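Local coordinates for protein putative anti-sigma factor antagonist TM1081 (PDB 3F43) that probably acts as an anti-anti-sigma factor, counteracting an anti-sigma factor so that a sigma factor is released from inhibition, at residues N75-I80 with R107-Y112; F68-I73 with R98-T103. One frame throughout, in Å; residues are numbered along the deposited sequence.

Contact 1 of 2, residues N75-I80 with R107-Y112; sequences NILKSI and RIVKIY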
loop_
_atom_site.group_PDB
_atom_site.type_symbol
_atom_site.label_atom_id
_atom_site.label_comp_id
_atom_site.label_asym_id
_atom_site.label_seq_id
_atom_site.Cartn_x
_atom_site.Cartn_y
_atom_site.Cartn_z
ATOM N N ASN A 75 4.415 -3.298 3.594
ATOM C CA ASN A 75 4.345 -4.352 4.593
ATOM C C ASN A 75 5.726 -4.871 4.962
ATOM O O ASN A 75 6.015 -5.148 6.133
ATOM C CB ASN A 75 3.477 -5.498 4.096
ATOM C CG ASN A 75 2.006 -5.202 4.224
ATOM O OD1 ASN A 75 1.573 -4.530 5.153
ATOM N ND2 ASN A 75 1.233 -5.732 3.292
ATOM N N ILE A 76 6.588 -5.031 3.972
ATOM C CA ILE A 76 7.975 -5.451 4.216
ATOM C C ILE A 76 8.740 -4.414 5.049
ATOM O O ILE A 76 9.437 -4.742 6.034
ATOM C CB ILE A 76 8.737 -5.745 2.885
ATOM C CG1 ILE A 76 8.105 -6.932 2.183
ATOM C CG2 ILE A 76 10.242 -6.029 3.119
ATOM C CD1 ILE A 76 8.567 -7.075 0.720
ATOM N N LEU A 77 8.568 -3.169 4.653
ATOM C CA LEU A 77 9.192 -2.070 5.353
ATOM C C LEU A 77 8.778 -2.019 6.822
ATOM O O LEU A 77 9.622 -1.843 7.712
ATOM C CB LEU A 77 8.834 -0.745 4.680
ATOM C CG LEU A 77 9.374 0.506 5.348
ATOM C CD1 LEU A 77 10.926 0.471 5.595
ATOM C CD2 LEU A 77 8.993 1.700 4.517
ATOM N N LYS A 78 7.475 -2.188 7.079
ATOM C CA LYS A 78 6.946 -2.199 8.438
ATOM C C LYS A 78 7.555 -3.322 9.258
ATOM O O LYS A 78 7.971 -3.116 10.382
ATOM C CB LYS A 78 5.416 -2.337 8.425
ATOM C CG LYS A 78 4.694 -1.068 8.038
ATOM C CD LYS A 78 3.190 -1.319 7.690
ATOM C CE LYS A 78 2.352 -1.738 8.862
ATOM N NZ LYS A 78 0.880 -1.692 8.483
ATOM N N SER A 79 7.637 -4.517 8.673
ATOM C CA SER A 79 8.190 -5.653 9.398
ATOM C C SER A 79 9.649 -5.394 9.741
ATOM O O SER A 79 10.098 -5.611 10.881
ATOM C CB SER A 79 8.074 -6.926 8.561
ATOM O OG SER A 79 8.725 -7.999 9.187
ATOM N N ILE A 80 10.409 -4.963 8.730
ATOM C CA ILE A 80 11.832 -4.747 8.930
ATOM C C ILE A 80 12.126 -3.589 9.925
ATOM O O ILE A 80 13.008 -3.701 10.786
ATOM C CB ILE A 80 12.598 -4.601 7.587
ATOM C CG1 ILE A 80 12.571 -5.956 6.864
ATOM C CG2 ILE A 80 14.015 -4.141 7.818
ATOM C CD1 ILE A 80 13.242 -5.947 5.463
ATOM N N ARG A 107 11.465 9.079 0.955
ATOM C CA ARG A 107 11.802 9.730 2.220
ATOM C C ARG A 107 11.963 8.761 3.405
ATOM O O ARG A 107 12.531 9.140 4.426
ATOM C CB ARG A 107 10.765 10.818 2.568
ATOM C CG ARG A 107 10.645 11.873 1.487
ATOM C CD ARG A 107 9.513 12.860 1.789
ATOM N NE ARG A 107 9.292 13.769 0.662
ATOM C CZ ARG A 107 8.558 14.887 0.723
ATOM N NH1 ARG A 107 7.962 15.262 1.858
ATOM N NH2 ARG A 107 8.423 15.638 -0.366
ATOM N N ILE A 108 11.459 7.539 3.285
ATOM C CA ILE A 108 11.402 6.588 4.390
ATOM C C ILE A 108 12.068 5.221 4.155
ATOM O O ILE A 108 12.124 4.408 5.079
ATOM C CB ILE A 108 9.944 6.387 4.877
ATOM C CG1 ILE A 108 9.026 5.822 3.797
ATOM C CG2 ILE A 108 9.368 7.748 5.427
ATOM C CD1 ILE A 108 7.655 5.244 4.354
ATOM N N VAL A 109 12.522 4.956 2.930
ATOM C CA VAL A 109 13.263 3.730 2.631
ATOM C C VAL A 109 14.462 4.127 1.766
ATOM O O VAL A 109 14.381 4.998 0.898
ATOM C CB VAL A 109 12.373 2.651 1.959
ATOM C CG1 VAL A 109 11.961 3.071 0.578
ATOM C CG2 VAL A 109 13.097 1.272 1.918
ATOM N N LYS A 110 15.593 3.484 2.047
ATOM C CA LYS A 110 16.806 3.659 1.265
ATOM C C LYS A 110 16.597 3.122 -0.131
ATOM O O LYS A 110 15.992 2.076 -0.318
ATOM C CB LYS A 110 17.997 2.946 1.914
ATOM C CG LYS A 110 18.486 3.599 3.182
ATOM C CD LYS A 110 19.259 4.884 2.883
ATOM N N ILE A 111 17.064 3.890 -1.096
ATOM C CA ILE A 111 16.990 3.530 -2.502
ATOM C C ILE A 111 18.352 3.736 -3.128
ATOM O O ILE A 111 18.981 4.807 -2.967
ATOM C CB ILE A 111 15.968 4.388 -3.269
ATOM C CG1 ILE A 111 14.554 4.252 -2.691
ATOM C CG2 ILE A 111 16.018 4.042 -4.761
ATOM C CD1 ILE A 111 13.554 5.254 -3.282
ATOM N N TYR A 112 18.855 2.696 -3.804
ATOM C CA TYR A 112 20.171 2.741 -4.392
ATOM C C TYR A 112 20.081 2.401 -5.854
ATOM O O TYR A 112 19.254 1.606 -6.262
ATOM C CB TYR A 112 21.142 1.768 -3.710
ATOM C CG TYR A 112 21.342 2.032 -2.239
ATOM C CD1 TYR A 112 22.157 3.067 -1.803
ATOM C CD2 TYR A 112 20.705 1.254 -1.280
ATOM C CE1 TYR A 112 22.319 3.319 -0.448
ATOM C CE2 TYR A 112 20.856 1.505 0.071
ATOM C CZ TYR A 112 21.665 2.529 0.479
ATOM O OH TYR A 112 21.801 2.770 1.819
#
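Leu77 and Ile108 meet with their side chains crossing at about a right angle, methyl against methyl, and the whole contact turns on this one leucine. Its CG lies anti to the backbone N (chi1 177°), which carries the two methyls off helix 67-83 and divides them between neighbouring residues of the other segment. CD2 takes the isoleucine, packing on Ile108 CD1 at 3.8 Å. CD1 takes the valine more loosely, with Val109 CG2 at 4.3 Å, and also lies 4.1 Å from the carbonyl oxygen Ile108 O. Ile108 meets the leucine by the long branch of its side chain: CG1 sits between the backbone N and the carbonyl carbon (chi1 61°), and CD1 extends from it to the helix. Leu105 packs on Leu77 from the same chain, Phe87 of strand 86-90 on Val109, and Phe68 of the second subunit on Ile108. The backbones stay well apart, Leu77 CA being 7.6 Å from Val109 CA. Between these two segments, the second leading into strand 110-112, outermost in this chain's sheet, the joining is by branched aliphatic groups; with no polar pair to fix direction, the fit probably rests on shape and on partial exclusion of water.

Contact 2 of 2, residues F68-I73 with R98-T103; sequences FSLGVI and RVLSLT
Two helical segments face each other here at a distance that side chains must bridge: the nearest alpha carbons, Leu70 CA and Leu100 CA, are 8.7 Å apart. Residues 68-73 lie in the first turns of helix 67-83, whereas 98-103 hold the last turn of helix 94-102, with Thr103 the first residue to leave helical backbone angles. Leu70 supplies most of the first side's contact and splits its two methyls. CD1 packs on Val99 CG1 at 3.7 Å, the two side chains running at a slant to one another, and also meets Thr103 CG2, tip to tip, at 4.0 Å. CD2 lies nearer Leu100, whose CD2 approaches to 4.4 Å. Thr103 is tied back to the helix it follows: OG1 donates to Val99 O at 2.9 Å, tilted 28° from the carbonyl plane, while the Thr103 amide reaches that oxygen from the opposite face. With chi1 at 66° the hydroxyl turns back to this carbonyl and the methyl is presented to the leucine. With a valine here, which has no hydroxyl, Val99 O would probably be left with the backbone amide of the replaced residue as its one donor from this segment, and the methyl facing Leu70 would be less firmly fixed in rotation. Leu105 packs on both Leu70 and Leu100, and Leu70 of the second subunit touches Leu70 and Thr103. Helices 67-83 and 94-102, joined through strand 86-90 of the sheet, pack in this way within the SpoIIAA-like alpha/beta fold of STAS domains.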
loop_
_atom_site.group_PDB
_atom_site.type_symbol
_atom_site.label_atom_id
_atom_site.label_comp_id
_atom_site.label_asym_id
_atom_site.label_seq_id
_atom_site.Cartn_x
_atom_site.Cartn_y
_atom_site.Cartn_z
ATOM N N PHE A 68 -1.028 -2.195 -5.210
ATOM C CA PHE A 68 -0.835 -3.475 -4.534
ATOM C C PHE A 68 0.611 -3.809 -4.329
ATOM O O PHE A 68 0.992 -4.236 -3.216
ATOM C CB PHE A 68 -1.569 -4.620 -5.282
ATOM C CG PHE A 68 -3.025 -4.709 -4.965
ATOM C CD1 PHE A 68 -3.891 -3.683 -5.301
ATOM C CD2 PHE A 68 -3.535 -5.830 -4.351
ATOM C CE1 PHE A 68 -5.228 -3.762 -4.981
ATOM C CE2 PHE A 68 -4.876 -5.929 -4.066
ATOM C CZ PHE A 68 -5.729 -4.897 -4.371
ATOM N N SER A 69 1.462 -3.555 -5.309
ATOM C CA SER A 69 2.896 -3.828 -5.085
ATOM C C SER A 69 3.464 -2.806 -4.082
ATOM O O SER A 69 4.323 -3.137 -3.241
ATOM C CB SER A 69 3.714 -3.958 -6.378
ATOM O OG SER A 69 3.255 -3.174 -7.470
ATOM N N LEU A 70 2.934 -1.590 -4.080
ATOM C CA LEU A 70 3.335 -0.632 -3.054
ATOM C C LEU A 70 2.924 -1.115 -1.668
ATOM O O LEU A 70 3.681 -0.988 -0.700
ATOM C CB LEU A 70 2.716 0.747 -3.260
ATOM C CG LEU A 70 3.458 1.713 -4.132
ATOM C CD1 LEU A 70 2.564 2.966 -4.350
ATOM C CD2 LEU A 70 4.827 2.068 -3.495
ATOM N N GLY A 71 1.721 -1.666 -1.533
ATOM C CA GLY A 71 1.280 -2.187 -0.252
ATOM C C GLY A 71 2.198 -3.290 0.265
ATOM O O GLY A 71 2.507 -3.351 1.465
ATOM N N VAL A 72 2.677 -4.131 -0.640
ATOM C CA VAL A 72 3.649 -5.174 -0.283
ATOM C C VAL A 72 4.972 -4.570 0.206
ATOM O O VAL A 72 5.511 -4.969 1.256
ATOM C CB VAL A 72 3.802 -6.204 -1.369
ATOM C CG1 VAL A 72 5.004 -7.131 -1.066
ATOM C CG2 VAL A 72 2.426 -6.968 -1.486
ATOM N N ILE A 73 5.483 -3.575 -0.523
ATOM C CA ILE A 73 6.685 -2.871 -0.110
ATOM C C ILE A 73 6.523 -2.270 1.291
ATOM O O ILE A 73 7.399 -2.409 2.163
ATOM C CB ILE A 73 7.075 -1.815 -1.134
ATOM C CG1 ILE A 73 7.521 -2.529 -2.417
ATOM C CG2 ILE A 73 8.157 -0.878 -0.600
ATOM C CD1 ILE A 73 7.753 -1.576 -3.586
ATOM N N ARG A 98 9.256 7.428 -10.136
ATOM C CA ARG A 98 8.258 8.505 -10.084
ATOM C C ARG A 98 7.179 8.192 -9.052
ATOM O O ARG A 98 6.776 9.060 -8.273
ATOM C CB ARG A 98 7.649 8.714 -11.469
ATOM C CG ARG A 98 6.700 9.886 -11.602
ATOM C CD ARG A 98 6.459 10.206 -13.080
ATOM N NE ARG A 98 7.677 10.733 -13.727
ATOM C CZ ARG A 98 8.431 10.111 -14.650
ATOM N NH1 ARG A 98 8.137 8.896 -15.124
ATOM N NH2 ARG A 98 9.510 10.726 -15.118
ATOM N N VAL A 99 6.749 6.925 -9.003
ATOM C CA VAL A 99 5.761 6.508 -8.007
ATOM C C VAL A 99 6.378 6.606 -6.607
ATOM O O VAL A 99 5.712 7.082 -5.680
ATOM C CB VAL A 99 5.187 5.116 -8.301
ATOM C CG1 VAL A 99 4.432 4.545 -7.065
ATOM C CG2 VAL A 99 4.309 5.182 -9.563
ATOM N N LEU A 100 7.635 6.158 -6.455
ATOM C CA LEU A 100 8.319 6.167 -5.140
ATOM C C LEU A 100 8.455 7.593 -4.613
ATOM O O LEU A 100 8.338 7.835 -3.428
ATOM C CB LEU A 100 9.693 5.484 -5.230
ATOM C CG LEU A 100 9.720 3.989 -5.548
ATOM C CD1 LEU A 100 11.188 3.488 -5.715
ATOM C CD2 LEU A 100 8.965 3.140 -4.510
ATOM N N SER A 101 8.710 8.526 -5.525
ATOM C CA SER A 101 8.802 9.960 -5.197
ATOM C C SER A 101 7.460 10.589 -4.816
ATOM O O SER A 101 7.331 11.246 -3.781
ATOM C CB SER A 101 9.391 10.713 -6.390
ATOM O OG SER A 101 9.524 12.096 -6.135
ATOM N N LEU A 102 6.473 10.399 -5.682
ATOM C CA LEU A 102 5.185 11.017 -5.471
ATOM C C LEU A 102 4.470 10.476 -4.229
ATOM O O LEU A 102 3.645 11.200 -3.634
ATOM C CB LEU A 102 4.300 10.924 -6.717
ATOM C CG LEU A 102 4.630 11.818 -7.896
ATOM C CD1 LEU A 102 3.598 11.572 -9.013
ATOM C CD2 LEU A 102 4.653 13.285 -7.484
ATOM N N THR A 103 4.757 9.244 -3.823
ATOM C CA THR A 103 4.168 8.677 -2.612
ATOM C C THR A 103 5.068 8.840 -1.381
ATOM O O THR A 103 4.771 8.306 -0.333
ATOM C CB THR A 103 3.882 7.174 -2.795
ATOM O OG1 THR A 103 5.129 6.461 -2.949
ATOM C CG2 THR A 103 2.997 6.913 -4.017
#

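Helix 67-83 serves both contacts, offering Leu70 to 98-103 and, two turns further on, Leu77 to 107-112; helix 94-102 and strand 110-112 follow each other in the chain, and each segment meets the same helix. Contact 2 is buried, all four of its touching residues being enclosed, while contact 1 is only partly so and lies beside strand 110-112, outermost in this chain's sheet. Both are aliphatic, but contact 2 adds a threonine whose hydroxyl donates to a carbonyl of the helix just before it, a polar group that contact 1 lacks among its touching side chains. Ile111 CD1 packs on Leu100 CD1 at 3.8 Å, joining the two regions directly. Each also reaches the second subunit, so the same helix takes part in core packing and dimer packing.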